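Local coordinates for protein arginine kinase (Cydia pomonella granulosis virus, PDB 6VVG) that is the viral protein kinase PK-1, which binds AMP and probably transfers phosphate from ATP to serine or threonine residues, at residues 72-77 with 159-164; 131-136 with 194-199. All coordinates share one frame; numbering follows the deposited sequence. Where two conformers were deposited one is given.

From the N terminus the chain reaches 72-77, leading into strand 76-82 of the N-lobe sheet, then runs through helix 115-133 to 131-136. It makes the catalytic loop, and 159-164 returns to 72-77, closing a loop of 81 residues in contact 1. Further on, helix 192-208 brings 194-199 back to 131-136, so contact 2 closes a loop of 57 residues. The two loops cross, since the segments alternate along the chain. Contact 1 ties the N-lobe to the DFG-type loop 159-164 beside AMP; contact 2 ties two C-lobe helices. Their centres are 14 Å apart, and Phe73 CZ packs on Leu132 CB at 4.0 Å, joining them directly.

Contact 1: residues 72-77 with 159-164; sequences NFIKLH and CDYGLS. With AMP (adenosine monophosphate), chain C.
Cys159 meets Ile74 first: its CB lies 3.6 Å from Ile74 CD1, and the same CD1 also lies 3.3 Å from the adenine nitrogen N6 of AMP. The thiol points the other way along the nucleotide. SG sits between the backbone N and the carbonyl carbon (chi1 79°), and this puts it beside the phosphate, near O2P.

At Asp160 the bond to CB leads away from 72-77, and OD2 stands 3.1 Å from O1P of AMP. The other oxygen, OD1, closes an Asx turn by accepting Gly162 N at 3.2 Å, which helps fix the rotation of the carboxylate; Lys49 adds a long, weak ion pair.

Tyr161 makes the largest share of the contact. Its ring reaches across to the backbone, where the hydroxyl OH accepts a hydrogen bond from Ile74 N at 3.0 Å, bent to 148° and arriving at the ring edge. The same OH also bonds to Val158 O, so two backbone groups grip this buried oxygen. It lies at the edge of the Phe73 ring, with CD2 of Phe73 3.6 Å from CZ of Tyr161. The two planes meet at 56°, neither stacked nor T-shaped.

Ser164 finishes the turn from within its own segment, its backbone N reaching Tyr161 O at 3.3 Å.

Asp160-Tyr161-Gly162 is the DFG motif of protein kinases, written here as DYG. With its ring also against His64 of helix 59-66, on which Leu76 packs, Tyr161 has a position consistent with the place of the DFG aromatic in the regulatory spine of protein kinases.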
loop_
_atom_site.group_PDB
_atom_site.type_symbol
_atom_site.label_atom_id
_atom_site.label_comp_id
_atom_site.label_asym_id
_atom_site.label_seq_id
_atom_site.Cartn_x
_atom_site.Cartn_y
_atom_site.Cartn_z
ATOM N N ASN A 72 16.582 9.175 -5.498
ATOM C CA ASN A 72 15.761 10.378 -5.467
ATOM C C ASN A 72 14.596 10.280 -4.484
ATOM O O ASN A 72 13.752 11.181 -4.448
ATOM C CB ASN A 72 15.247 10.686 -6.872
ATOM C CG ASN A 72 16.371 10.843 -7.877
ATOM O OD1 ASN A 72 16.537 10.021 -8.779
ATOM N ND2 ASN A 72 17.161 11.899 -7.716
ATOM N N PHE A 73 14.538 9.215 -3.690
ATOM C CA PHE A 73 13.600 9.080 -2.586
ATOM C C PHE A 73 14.387 9.034 -1.281
ATOM O O PHE A 73 15.620 9.004 -1.277
ATOM C CB PHE A 73 12.721 7.838 -2.769
ATOM C CG PHE A 73 11.725 7.973 -3.890
ATOM C CD1 PHE A 73 12.067 7.622 -5.185
ATOM C CD2 PHE A 73 10.453 8.469 -3.652
ATOM C CE1 PHE A 73 11.158 7.748 -6.220
ATOM C CE2 PHE A 73 9.536 8.598 -4.685
ATOM C CZ PHE A 73 9.893 8.240 -5.971
ATOM N N ILE A 74 13.665 9.050 -0.163
ATOM C CA ILE A 74 14.255 9.252 1.158
ATOM C C ILE A 74 14.202 7.941 1.929
ATOM O O ILE A 74 13.131 7.337 2.073
ATOM C CB ILE A 74 13.540 10.385 1.915
ATOM C CG1 ILE A 74 13.565 11.657 1.057
ATOM C CG2 ILE A 74 14.185 10.617 3.259
ATOM C CD1 ILE A 74 13.178 12.928 1.772
ATOM N N LYS A 75 15.357 7.506 2.428
ATOM C CA LYS A 75 15.433 6.232 3.130
ATOM C C LYS A 75 14.782 6.336 4.507
ATOM O O LYS A 75 14.980 7.313 5.236
ATOM C CB LYS A 75 16.888 5.785 3.294
ATOM C CG LYS A 75 17.838 6.160 2.166
ATOM C CD LYS A 75 17.635 5.297 0.934
ATOM C CE LYS A 75 18.485 5.801 -0.230
ATOM N NZ LYS A 75 18.555 7.295 -0.314
ATOM N N LEU A 76 14.013 5.313 4.866
ATOM C CA LEU A 76 13.388 5.216 6.180
ATOM C C LEU A 76 14.232 4.303 7.063
ATOM O O LEU A 76 14.441 3.132 6.731
ATOM C CB LEU A 76 11.964 4.677 6.069
ATOM C CG LEU A 76 11.194 4.560 7.385
ATOM C CD1 LEU A 76 10.798 5.944 7.880
ATOM C CD2 LEU A 76 9.969 3.671 7.226
ATOM N N HIS A 77 14.698 4.833 8.193
ATOM C CA HIS A 77 15.581 4.079 9.074
ATOM C C HIS A 77 14.811 3.369 10.181
ATOM O O HIS A 77 15.061 2.193 10.457
ATOM C CB HIS A 77 16.637 5.014 9.658
ATOM C CG HIS A 77 17.705 5.387 8.680
ATOM N ND1 HIS A 77 18.584 4.463 8.159
ATOM C CD2 HIS A 77 18.020 6.572 8.106
ATOM C CE1 HIS A 77 19.404 5.065 7.317
ATOM N NE2 HIS A 77 19.086 6.345 7.270
ATOM N N CYS A 159 9.667 13.815 -1.528
ATOM C CA CYS A 159 9.398 13.582 -0.115
ATOM C C CYS A 159 7.906 13.687 0.174
ATOM O O CYS A 159 7.097 14.035 -0.690
ATOM C CB CYS A 159 10.182 14.563 0.770
ATOM S SG CYS A 159 9.459 16.223 0.904
ATOM N N ASP A 160 7.558 13.371 1.424
ATOM C CA ASP A 160 6.187 13.409 1.942
ATOM C C ASP A 160 5.254 12.484 1.151
ATOM O O ASP A 160 4.431 12.912 0.341
ATOM C CB ASP A 160 5.616 14.830 1.976
ATOM C CG ASP A 160 4.395 14.932 2.887
ATOM O OD1 ASP A 160 3.859 13.869 3.273
ATOM O OD2 ASP A 160 3.972 16.056 3.224
ATOM N N TYR A 161 5.437 11.189 1.377
ATOM C CA TYR A 161 4.568 10.166 0.807
ATOM C C TYR A 161 3.276 9.963 1.606
ATOM O O TYR A 161 2.620 8.926 1.453
ATOM C CB TYR A 161 5.350 8.856 0.689
ATOM C CG TYR A 161 6.814 9.080 0.338
ATOM C CD1 TYR A 161 7.183 10.000 -0.638
ATOM C CD2 TYR A 161 7.825 8.385 0.991
ATOM C CE1 TYR A 161 8.510 10.218 -0.955
ATOM C CE2 TYR A 161 9.153 8.591 0.677
ATOM C CZ TYR A 161 9.490 9.511 -0.298
ATOM O OH TYR A 161 10.809 9.727 -0.613
ATOM N N GLY A 162 2.875 10.949 2.411
ATOM C CA GLY A 162 1.723 10.792 3.283
ATOM C C GLY A 162 0.380 10.811 2.578
ATOM O O GLY A 162 -0.620 10.388 3.167
ATOM N N LEU A 163 0.328 11.296 1.338
ATOM C CA LEU A 163 -0.903 11.290 0.557
ATOM C C LEU A 163 -0.858 10.280 -0.583
ATOM O O LEU A 163 -1.717 10.323 -1.472
ATOM C CB LEU A 163 -1.188 12.687 0.006
ATOM C CG LEU A 163 -1.596 13.747 1.031
ATOM C CD1 LEU A 163 -1.999 15.041 0.333
ATOM C CD2 LEU A 163 -2.728 13.259 1.921
ATOM N N SER A 164 0.118 9.372 -0.574
ATOM C CA SER A 164 0.259 8.386 -1.638
ATOM C C SER A 164 -0.946 7.453 -1.677
ATOM O O SER A 164 -1.565 7.154 -0.649
ATOM C CB SER A 164 1.539 7.572 -1.436
ATOM O OG SER A 164 2.694 8.371 -1.631
HETATM P P AMP C . 7.314 17.052 5.006
HETATM O O1P AMP C . 6.167 17.883 4.475
HETATM O O2P AMP C . 8.331 16.905 3.900
HETATM O O3P AMP C . 6.738 15.792 5.605
HETATM O "O5'" AMP C . 8.034 17.832 6.194
HETATM C "C5'" AMP C . 7.903 19.238 6.330
HETATM C "C4'" AMP C . 9.151 19.965 5.889
HETATM O "O4'" AMP C . 10.309 19.446 6.600
HETATM C "C3'" AMP C . 9.535 19.819 4.424
HETATM O "O3'" AMP C . 8.776 20.653 3.565
HETATM C "C2'" AMP C . 11.017 20.157 4.454
HETATM O "O2'" AMP C . 11.213 21.556 4.596
HETATM C "C1'" AMP C . 11.440 19.467 5.751
HETATM N N9 AMP C . 11.853 18.074 5.499
HETATM C C8 AMP C . 10.999 17.052 5.397
HETATM N N7 AMP C . 11.704 15.947 5.154
HETATM C C5 AMP C . 12.999 16.290 5.102
HETATM C C6 AMP C . 14.131 15.541 4.881
HETATM N N6 AMP C . 14.339 14.128 4.630
HETATM N N1 AMP C . 15.322 16.119 4.875
HETATM C C2 AMP C . 15.419 17.454 5.088
HETATM N N3 AMP C . 14.307 18.196 5.305
HETATM C C4 AMP C . 13.096 17.605 5.309
#

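Contact 2: residues 131-136 with 194-199; sequences DLHKNN and FDWWAV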
loop_
_atom_site.group_PDB
_atom_site.type_symbol
_atom_site.label_atom_id
_atom_site.label_comp_id
_atom_site.label_asym_id
_atom_site.label_seq_id
_atom_site.Cartn_x
_atom_site.Cartn_y
_atom_site.Cartn_z
ATOM N N ASP A 131 9.461 5.242 -11.640
ATOM C CA ASP A 131 9.900 4.113 -10.839
ATOM C C ASP A 131 8.878 3.778 -9.749
ATOM O O ASP A 131 8.551 2.617 -9.530
ATOM C CB ASP A 131 11.269 4.400 -10.222
ATOM C CG ASP A 131 11.989 3.141 -9.777
ATOM O OD1 ASP A 131 11.601 2.041 -10.226
ATOM O OD2 ASP A 131 12.940 3.246 -8.975
ATOM N N LEU A 132 8.372 4.812 -9.070
ATOM C CA LEU A 132 7.312 4.584 -8.089
ATOM C C LEU A 132 6.085 3.968 -8.744
ATOM O O LEU A 132 5.494 3.025 -8.207
ATOM C CB LEU A 132 6.945 5.902 -7.413
ATOM C CG LEU A 132 5.691 5.934 -6.540
ATOM C CD1 LEU A 132 5.783 4.871 -5.465
ATOM C CD2 LEU A 132 5.505 7.316 -5.920
ATOM N N HIS A 133 5.699 4.478 -9.915
ATOM C CA HIS A 133 4.477 4.036 -10.571
ATOM C C HIS A 133 4.521 2.568 -10.970
ATOM O O HIS A 133 3.462 1.943 -11.081
ATOM C CB HIS A 133 4.220 4.917 -11.794
ATOM C CG HIS A 133 3.872 6.334 -11.447
ATOM N ND1 HIS A 133 3.960 7.368 -12.354
ATOM C CD2 HIS A 133 3.427 6.884 -10.293
ATOM C CE1 HIS A 133 3.581 8.494 -11.774
ATOM N NE2 HIS A 133 3.254 8.227 -10.522
ATOM N N LYS A 134 5.710 1.999 -11.184
ATOM C CA LYS A 134 5.788 0.578 -11.501
ATOM C C LYS A 134 5.148 -0.284 -10.417
ATOM O O LYS A 134 4.783 -1.435 -10.685
ATOM C CB LYS A 134 7.245 0.158 -11.700
ATOM C CG LYS A 134 7.913 0.675 -12.975
ATOM C CD LYS A 134 9.375 0.217 -13.030
ATOM C CE LYS A 134 10.148 0.890 -14.155
ATOM N NZ LYS A 134 11.459 1.435 -13.682
ATOM N N ASN A 135 5.014 0.242 -9.202
ATOM C CA ASN A 135 4.364 -0.457 -8.102
ATOM C C ASN A 135 2.859 -0.225 -8.066
ATOM O O ASN A 135 2.195 -0.708 -7.142
ATOM C CB ASN A 135 4.978 -0.015 -6.769
ATOM C CG ASN A 135 6.484 -0.211 -6.726
ATOM O OD1 ASN A 135 6.973 -1.334 -6.618
ATOM N ND2 ASN A 135 7.228 0.886 -6.813
ATOM N N ASN A 136 2.310 0.488 -9.053
ATOM C CA ASN A 136 0.898 0.874 -9.070
ATOM C C ASN A 136 0.550 1.725 -7.850
ATOM O O ASN A 136 -0.509 1.580 -7.237
ATOM C CB ASN A 136 -0.011 -0.352 -9.177
ATOM C CG ASN A 136 -0.207 -0.798 -10.621
ATOM O OD1 ASN A 136 0.372 -0.219 -11.542
ATOM N ND2 ASN A 136 -1.022 -1.826 -10.825
ATOM N N PHE A 194 -2.586 11.892 -12.531
ATOM C CA PHE A 194 -2.636 12.843 -11.424
ATOM C C PHE A 194 -1.249 13.418 -11.157
ATOM O O PHE A 194 -1.067 14.637 -11.059
ATOM C CB PHE A 194 -3.153 12.166 -10.151
ATOM C CG PHE A 194 -4.631 11.909 -10.134
ATOM C CD1 PHE A 194 -5.353 11.793 -11.305
ATOM C CD2 PHE A 194 -5.294 11.765 -8.925
ATOM C CE1 PHE A 194 -6.710 11.549 -11.272
ATOM C CE2 PHE A 194 -6.650 11.520 -8.885
ATOM C CZ PHE A 194 -7.359 11.411 -10.060
ATOM N N ASP A 195 -0.261 12.530 -11.017
ATOM C CA ASP A 195 1.107 12.961 -10.752
ATOM C C ASP A 195 1.672 13.743 -11.929
ATOM O O ASP A 195 2.351 14.758 -11.741
ATOM C CB ASP A 195 1.988 11.746 -10.451
ATOM C CG ASP A 195 1.825 11.235 -9.030
ATOM O OD1 ASP A 195 1.201 11.935 -8.208
ATOM O OD2 ASP A 195 2.328 10.132 -8.734
ATOM N N TRP A 196 1.410 13.282 -13.155
ATOM C CA TRP A 196 1.995 13.937 -14.320
ATOM C C TRP A 196 1.490 15.366 -14.461
ATOM O O TRP A 196 2.254 16.263 -14.836
ATOM C CB TRP A 196 1.702 13.122 -15.580
ATOM C CG TRP A 196 2.359 11.770 -15.551
ATOM C CD1 TRP A 196 1.819 10.584 -15.955
ATOM C CD2 TRP A 196 3.679 11.466 -15.077
ATOM N NE1 TRP A 196 2.723 9.566 -15.770
ATOM C CE2 TRP A 196 3.872 10.081 -15.231
ATOM C CE3 TRP A 196 4.721 12.235 -14.544
ATOM C CZ2 TRP A 196 5.060 9.449 -14.870
ATOM C CZ3 TRP A 196 5.896 11.604 -14.184
ATOM C CH2 TRP A 196 6.057 10.225 -14.351
ATOM N N TRP A 197 0.210 15.601 -14.165
ATOM C CA TRP A 197 -0.311 16.965 -14.196
ATOM C C TRP A 197 0.422 17.846 -13.191
ATOM O O TRP A 197 0.836 18.966 -13.513
ATOM C CB TRP A 197 -1.814 16.964 -13.909
ATOM C CG TRP A 197 -2.428 18.329 -13.888
ATOM C CD1 TRP A 197 -2.496 19.182 -12.824
ATOM C CD2 TRP A 197 -3.073 18.996 -14.979
ATOM N NE1 TRP A 197 -3.139 20.340 -13.188
ATOM C CE2 TRP A 197 -3.503 20.252 -14.506
ATOM C CE3 TRP A 197 -3.325 18.655 -16.310
ATOM C CZ2 TRP A 197 -4.174 21.163 -15.315
ATOM C CZ3 TRP A 197 -3.992 19.562 -17.113
ATOM C CH2 TRP A 197 -4.410 20.801 -16.612
ATOM N N ALA A 198 0.595 17.350 -11.965
ATOM C CA ALA A 198 1.338 18.106 -10.962
ATOM C C ALA A 198 2.770 18.354 -11.416
ATOM O O ALA A 198 3.323 19.436 -11.185
ATOM C CB ALA A 198 1.318 17.364 -9.625
ATOM N N VAL A 199 3.393 17.363 -12.057
ATOM C CA VAL A 199 4.717 17.583 -12.631
ATOM C C VAL A 199 4.672 18.739 -13.620
ATOM O O VAL A 199 5.572 19.587 -13.654
ATOM C CB VAL A 199 5.241 16.296 -13.295
ATOM C CG1 VAL A 199 6.465 16.611 -14.147
ATOM C CG2 VAL A 199 5.565 15.247 -12.245
#
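His133 and Asp195 join the end region of helix 115-133 to helix 192-208, the αE and αF helices of the kinase C-lobe, and Asp195 is the αF aspartate that holds the catalytic loop. The buried side of the contact is compact. His133 NE2 donates to Asp195 OD2 at 2.8 Å, almost straight at 177°, with the oxygen in the imidazole plane and using its anti lone pair. Ring and carboxylate are nearly coplanar, 17° apart. Outside the pair, the same OD2 accepts from His139 N and OD1 from Asn140 N, so three N-H groups fix the rotation of the carboxylate, and its negative charge probably stays well stabilised.

Trp196 meets a neighbouring part of the imidazole rim, ND1 of His133 lying 3.4 Å from CZ2 of Trp196. Its side chain comes from the direction opposite to that of His133, and the imidazole presents an edge to its face in an offset edge-to-face pair, planes at 84°. CE1 of His133 stands over the indole toward the rim of the six-membered ring, whose centroid is 5.0 Å from that of the imidazole.

From His133 to Asn136 the chain makes a type I turn, Asn136 has positive phi, and here the packing against 194-199 ends. Lys134 is exposed to solvent, whereas Asn136 ND2 bonds to Val167 O of the second subunit, which places this looser side at the dimer contact. Asn135 folds back: Leu132 O takes both its backbone N, at 3.0 Å, and its side-chain ND2, at 3.1 Å, from the same face of the carbonyl plane.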